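Long-range contact in DisA protein (Sorangium cellulosum, PDB 6CCA), which probably transfers methyl groups from S-adenosylmethionine to carbon, building the gem-dimethyl group of disorazol on a trans-acyltransferase polyketide assembly line: residues F30-P43 and L204-R216. Residues are numbered along the deposited sequence; the frame is centred on the assembly and turned at random.
Sequences FEPLLERSVPRIQP and LVIKSLLVFLDAR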
loop_
_atom_site.group_PDB
_atom_site.type_symbol
_atom_site.label_atom_id
_atom_site.label_comp_id
_atom_site.label_asym_id
_atom_site.label_seq_id
_atom_site.Cartn_x
_atom_site.Cartn_y
_atom_site.Cartn_z
ATOM N N PHE A 30 -14.920 7.696 25.823
ATOM C CA PHE A 30 -16.102 8.030 25.039
ATOM C C PHE A 30 -16.690 6.720 24.528
ATOM O O PHE A 30 -16.023 5.714 24.548
ATOM C CB PHE A 30 -15.757 9.006 23.882
ATOM C CG PHE A 30 -14.650 8.494 22.949
ATOM C CD1 PHE A 30 -14.976 7.721 21.829
ATOM C CD2 PHE A 30 -13.296 8.808 23.155
ATOM C CE1 PHE A 30 -13.999 7.241 20.944
ATOM C CE2 PHE A 30 -12.313 8.346 22.250
ATOM C CZ PHE A 30 -12.676 7.540 21.170
ATOM N N GLU A 31 -17.941 6.743 24.090
ATOM C CA GLU A 31 -18.637 5.551 23.612
ATOM C C GLU A 31 -18.192 5.051 22.227
ATOM O O GLU A 31 -17.728 5.832 21.424
ATOM C CB GLU A 31 -20.138 5.883 23.552
ATOM C CG GLU A 31 -20.696 6.036 24.983
ATOM C CD GLU A 31 -20.716 4.705 25.744
ATOM O OE1 GLU A 31 -21.700 3.952 25.565
ATOM O OE2 GLU A 31 -19.750 4.385 26.504
ATOM N N PRO A 32 -18.315 3.750 21.989
ATOM C CA PRO A 32 -17.979 3.192 20.685
ATOM C C PRO A 32 -18.803 3.898 19.633
ATOM O O PRO A 32 -20.018 4.105 19.796
ATOM C CB PRO A 32 -18.323 1.717 20.815
ATOM C CG PRO A 32 -18.258 1.428 22.279
ATOM C CD PRO A 32 -18.668 2.697 22.961
ATOM N N LEU A 33 -18.152 4.343 18.572
ATOM C CA LEU A 33 -18.882 5.013 17.493
ATOM C C LEU A 33 -18.736 4.427 16.077
ATOM O O LEU A 33 -19.333 4.936 15.137
ATOM C CB LEU A 33 -18.682 6.503 17.520
ATOM C CG LEU A 33 -17.269 7.008 17.247
ATOM C CD1 LEU A 33 -17.300 8.186 16.285
ATOM C CD2 LEU A 33 -16.646 7.377 18.587
ATOM N N LEU A 34 -17.925 3.409 15.937
ATOM C CA LEU A 34 -17.692 2.882 14.616
ATOM C C LEU A 34 -18.904 2.210 14.002
ATOM O O LEU A 34 -19.210 2.419 12.834
ATOM C CB LEU A 34 -16.509 1.936 14.615
ATOM C CG LEU A 34 -16.052 1.414 13.237
ATOM C CD1 LEU A 34 -15.826 2.531 12.276
ATOM C CD2 LEU A 34 -14.818 0.531 13.349
ATOM N N GLU A 35 -19.633 1.461 14.789
ATOM C CA GLU A 35 -20.789 0.687 14.231
ATOM C C GLU A 35 -21.756 1.619 13.523
ATOM O O GLU A 35 -22.152 1.362 12.382
ATOM C CB GLU A 35 -21.480 -0.078 15.389
ATOM C CG GLU A 35 -22.737 -0.851 15.009
ATOM C CD GLU A 35 -23.310 -1.685 16.175
ATOM O OE1 GLU A 35 -22.729 -1.773 17.292
ATOM O OE2 GLU A 35 -24.380 -2.275 15.939
ATOM N N ARG A 36 -22.087 2.740 14.132
ATOM C CA ARG A 36 -23.053 3.623 13.492
ATOM C C ARG A 36 -22.460 4.535 12.437
ATOM O O ARG A 36 -23.184 5.140 11.639
ATOM C CB ARG A 36 -23.772 4.441 14.541
ATOM C CG ARG A 36 -22.973 5.581 15.138
ATOM C CD ARG A 36 -23.763 6.045 16.352
ATOM N NE ARG A 36 -22.954 6.168 17.552
ATOM C CZ ARG A 36 -22.641 7.318 18.127
ATOM N NH1 ARG A 36 -23.015 8.468 17.588
ATOM N NH2 ARG A 36 -21.924 7.309 19.245
ATOM N N SER A 37 -21.135 4.638 12.420
ATOM C CA SER A 37 -20.447 5.373 11.381
ATOM C C SER A 37 -20.202 4.642 10.045
ATOM O O SER A 37 -20.181 5.287 9.036
ATOM C CB SER A 37 -19.088 5.819 11.956
ATOM O OG SER A 37 -19.253 6.738 13.013
ATOM N N VAL A 38 -20.073 3.342 10.055
ATOM C CA VAL A 38 -19.715 2.587 8.840
ATOM C C VAL A 38 -20.731 2.864 7.714
ATOM O O VAL A 38 -20.367 3.129 6.554
ATOM C CB VAL A 38 -19.452 1.113 9.142
ATOM C CG1 VAL A 38 -19.242 0.340 7.877
ATOM C CG2 VAL A 38 -18.210 0.988 10.001
ATOM N N PRO A 39 -22.010 2.801 8.014
ATOM C CA PRO A 39 -22.970 3.166 6.926
ATOM C C PRO A 39 -22.876 4.589 6.378
ATOM O O PRO A 39 -23.259 4.801 5.275
ATOM C CB PRO A 39 -24.395 2.917 7.608
ATOM C CG PRO A 39 -24.109 2.074 8.775
ATOM C CD PRO A 39 -22.691 2.430 9.268
ATOM N N ARG A 40 -22.381 5.573 7.126
ATOM C CA ARG A 40 -22.183 6.908 6.643
ATOM C C ARG A 40 -20.928 7.019 5.774
ATOM O O ARG A 40 -20.743 8.022 5.123
ATOM C CB ARG A 40 -22.045 7.879 7.800
ATOM C CG ARG A 40 -23.334 8.001 8.623
ATOM C CD ARG A 40 -23.190 8.834 9.885
ATOM N NE ARG A 40 -24.504 8.930 10.601
ATOM C CZ ARG A 40 -24.794 8.512 11.856
ATOM N NH1 ARG A 40 -23.892 7.961 12.656
ATOM N NH2 ARG A 40 -26.034 8.667 12.347
ATOM N N ILE A 41 -20.077 5.987 5.789
ATOM C CA ILE A 41 -18.801 6.009 5.013
ATOM C C ILE A 41 -18.901 5.087 3.788
ATOM O O ILE A 41 -18.349 5.395 2.745
ATOM C CB ILE A 41 -17.639 5.595 5.949
ATOM C CG1 ILE A 41 -17.506 6.565 7.130
ATOM C CG2 ILE A 41 -16.318 5.438 5.200
ATOM C CD1 ILE A 41 -16.703 5.968 8.261
ATOM N N GLN A 42 -19.563 3.950 3.977
ATOM C CA GLN A 42 -19.729 2.960 2.916
ATOM C C GLN A 42 -20.174 3.598 1.624
ATOM O O GLN A 42 -21.225 4.245 1.562
ATOM C CB GLN A 42 -20.778 1.939 3.346
ATOM C CG GLN A 42 -21.143 0.877 2.341
ATOM C CD GLN A 42 -19.969 0.105 1.792
ATOM O OE1 GLN A 42 -19.185 -0.498 2.521
ATOM N NE2 GLN A 42 -19.864 0.104 0.477
ATOM N N PRO A 43 -19.394 3.421 0.550
ATOM C CA PRO A 43 -19.861 3.974 -0.705
ATOM C C PRO A 43 -21.174 3.287 -1.170
ATOM O O PRO A 43 -21.324 2.076 -1.034
ATOM C CB PRO A 43 -18.733 3.655 -1.684
ATOM C CG PRO A 43 -17.823 2.757 -1.028
ATOM C CD PRO A 43 -18.051 2.852 0.456
ATOM N N LEU A 204 -12.328 7.967 0.465
ATOM C CA LEU A 204 -12.863 7.158 1.550
ATOM C C LEU A 204 -12.126 7.335 2.851
ATOM O O LEU A 204 -12.733 7.357 3.905
ATOM C CB LEU A 204 -12.917 5.637 1.213
ATOM C CG LEU A 204 -14.014 5.158 0.304
ATOM C CD1 LEU A 204 -13.803 3.673 0.074
ATOM C CD2 LEU A 204 -15.368 5.445 0.996
ATOM N N VAL A 205 -10.816 7.551 2.814
ATOM C CA VAL A 205 -10.123 7.851 4.067
ATOM C C VAL A 205 -10.599 9.215 4.668
ATOM O O VAL A 205 -10.879 9.322 5.834
ATOM C CB VAL A 205 -8.606 7.901 3.875
ATOM C CG1 VAL A 205 -7.871 8.549 5.068
ATOM C CG2 VAL A 205 -8.026 6.548 3.493
ATOM N N ILE A 206 -10.667 10.233 3.833
ATOM C CA ILE A 206 -11.086 11.572 4.222
ATOM C C ILE A 206 -12.502 11.490 4.797
ATOM O O ILE A 206 -12.779 12.041 5.835
ATOM C CB ILE A 206 -11.036 12.553 3.050
ATOM C CG1 ILE A 206 -9.577 12.899 2.723
ATOM C CG2 ILE A 206 -11.722 13.899 3.405
ATOM C CD1 ILE A 206 -9.352 13.695 1.447
ATOM N N LYS A 207 -13.379 10.808 4.104
ATOM C CA LYS A 207 -14.748 10.649 4.580
ATOM C C LYS A 207 -14.775 10.012 5.961
ATOM O O LYS A 207 -15.578 10.409 6.847
ATOM C CB LYS A 207 -15.529 9.757 3.576
ATOM C CG LYS A 207 -17.017 9.529 3.917
ATOM C CD LYS A 207 -17.696 10.838 4.025
ATOM C CE LYS A 207 -19.221 10.761 3.891
ATOM N NZ LYS A 207 -19.759 12.045 4.476
ATOM N N SER A 208 -13.952 8.984 6.183
ATOM C CA SER A 208 -13.928 8.350 7.453
ATOM C C SER A 208 -13.563 9.327 8.531
ATOM O O SER A 208 -14.123 9.294 9.616
ATOM C CB SER A 208 -12.987 7.160 7.474
ATOM O OG SER A 208 -13.265 6.145 6.491
ATOM N N LEU A 209 -12.564 10.173 8.272
ATOM C CA LEU A 209 -12.113 11.091 9.276
ATOM C C LEU A 209 -13.175 12.142 9.592
ATOM O O LEU A 209 -13.372 12.521 10.763
ATOM C CB LEU A 209 -10.777 11.756 8.852
ATOM C CG LEU A 209 -9.606 10.795 8.606
ATOM C CD1 LEU A 209 -8.419 11.634 8.090
ATOM C CD2 LEU A 209 -9.178 9.951 9.791
ATOM N N LEU A 210 -13.838 12.646 8.560
ATOM C CA LEU A 210 -14.837 13.658 8.748
ATOM C C LEU A 210 -16.047 13.097 9.469
ATOM O O LEU A 210 -16.656 13.791 10.309
ATOM C CB LEU A 210 -15.208 14.243 7.408
ATOM C CG LEU A 210 -14.116 15.141 6.806
ATOM C CD1 LEU A 210 -14.559 15.702 5.488
ATOM C CD2 LEU A 210 -13.705 16.303 7.693
ATOM N N VAL A 211 -16.389 11.833 9.199
ATOM C CA VAL A 211 -17.505 11.203 9.942
ATOM C C VAL A 211 -17.142 11.059 11.409
ATOM O O VAL A 211 -17.944 11.327 12.347
ATOM C CB VAL A 211 -17.884 9.882 9.263
ATOM C CG1 VAL A 211 -18.644 8.934 10.194
ATOM C CG2 VAL A 211 -18.627 10.233 7.986
ATOM N N PHE A 212 -15.900 10.731 11.651
ATOM C CA PHE A 212 -15.436 10.647 13.036
ATOM C C PHE A 212 -15.559 11.993 13.728
ATOM O O PHE A 212 -16.102 12.087 14.861
ATOM C CB PHE A 212 -13.992 10.144 13.094
ATOM C CG PHE A 212 -13.511 9.926 14.478
ATOM C CD1 PHE A 212 -13.018 10.950 15.230
ATOM C CD2 PHE A 212 -13.676 8.671 15.066
ATOM C CE1 PHE A 212 -12.586 10.682 16.525
ATOM C CE2 PHE A 212 -13.249 8.406 16.344
ATOM C CZ PHE A 212 -12.716 9.433 17.080
ATOM N N LEU A 213 -15.061 13.020 13.090
ATOM C CA LEU A 213 -15.080 14.340 13.673
ATOM C C LEU A 213 -16.507 14.814 13.906
ATOM O O LEU A 213 -16.794 15.380 14.909
ATOM C CB LEU A 213 -14.286 15.342 12.844
ATOM C CG LEU A 213 -12.783 15.126 12.953
ATOM C CD1 LEU A 213 -12.004 15.744 11.824
ATOM C CD2 LEU A 213 -12.262 15.665 14.245
ATOM N N ASP A 214 -17.373 14.552 12.962
ATOM C CA ASP A 214 -18.756 14.971 13.094
ATOM C C ASP A 214 -19.414 14.325 14.280
ATOM O O ASP A 214 -20.198 14.917 14.916
ATOM C CB ASP A 214 -19.560 14.622 11.874
ATOM C CG ASP A 214 -19.334 15.560 10.749
ATOM O OD1 ASP A 214 -18.813 16.669 10.931
ATOM O OD2 ASP A 214 -19.686 15.145 9.658
ATOM N N ALA A 215 -19.096 13.086 14.546
ATOM C CA ALA A 215 -19.607 12.405 15.712
ATOM C C ALA A 215 -19.072 12.895 17.052
ATOM O O ALA A 215 -19.790 12.944 17.991
ATOM C CB ALA A 215 -19.366 10.925 15.594
ATOM N N ARG A 216 -17.809 13.239 17.123
ATOM C CA ARG A 216 -17.181 13.562 18.383
ATOM C C ARG A 216 -17.216 15.031 18.721
ATOM O O ARG A 216 -17.302 15.389 19.886
ATOM C CB ARG A 216 -15.698 13.206 18.350
ATOM C CG ARG A 216 -15.395 11.729 18.223
ATOM C CD ARG A 216 -15.679 10.873 19.444
ATOM N NE ARG A 216 -15.582 11.539 20.734
ATOM C CZ ARG A 216 -14.471 11.836 21.395
ATOM N NH1 ARG A 216 -13.251 11.562 20.901
ATOM N NH2 ARG A 216 -14.602 12.441 22.567
HETATM O O HOH W 1 -22.351 10.182 4.828
#
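Two elements on one side of the central sheet of a class I-type methyltransferase fold, the short, kinked helical stretch 34-41 from the N-terminal region and residues 204-216 of helix 196-216, just before strand 226-231, pack with the axes of 34-41 and 204-216 at 135° and illustrate how an apolar seam can be closed by a cation-pi stack. I41 is the knob at one end, seated in a hole formed by L204, K207, S208 and V211. Its CG2, anti to the backbone N (CG1 at chi1 -61°), comes within 3.4 Å of S208 OG, while CG1 lies 3.9 Å from V211 CG2. L204 CD2 fits against P43 CD, and V211 CG1 against S37 CB at 3.6 Å. Further along, the L33 fork divides its contacts: CD1 presses tightly on A215 CB (3.5 Å) and approaches F212 obliquely, whereas CD2 lies 3.7 Å from R216 CD, the two side chains crossing at about a right angle. Beyond it the R216 chain, bent at chi2 and chi3, lays its guanidinium flat over a face of F30, planes 10° apart and CZ 4.0 Å from the ring centroid; NH1 also forms a salt bridge with D301. No direct hydrogen bond spans the segments. Both serine hydroxyls turn back into their own backbone, S37 OG to L33 O and S208 OG to L204 O (2.9 Å), and a water joins R40 O to K207 NZ, weakly at the lysine. Hydrophobic fit therefore carries most of this interface, while ring and carboxylate together hold the R216 guanidinium and probably stabilise its positive charge.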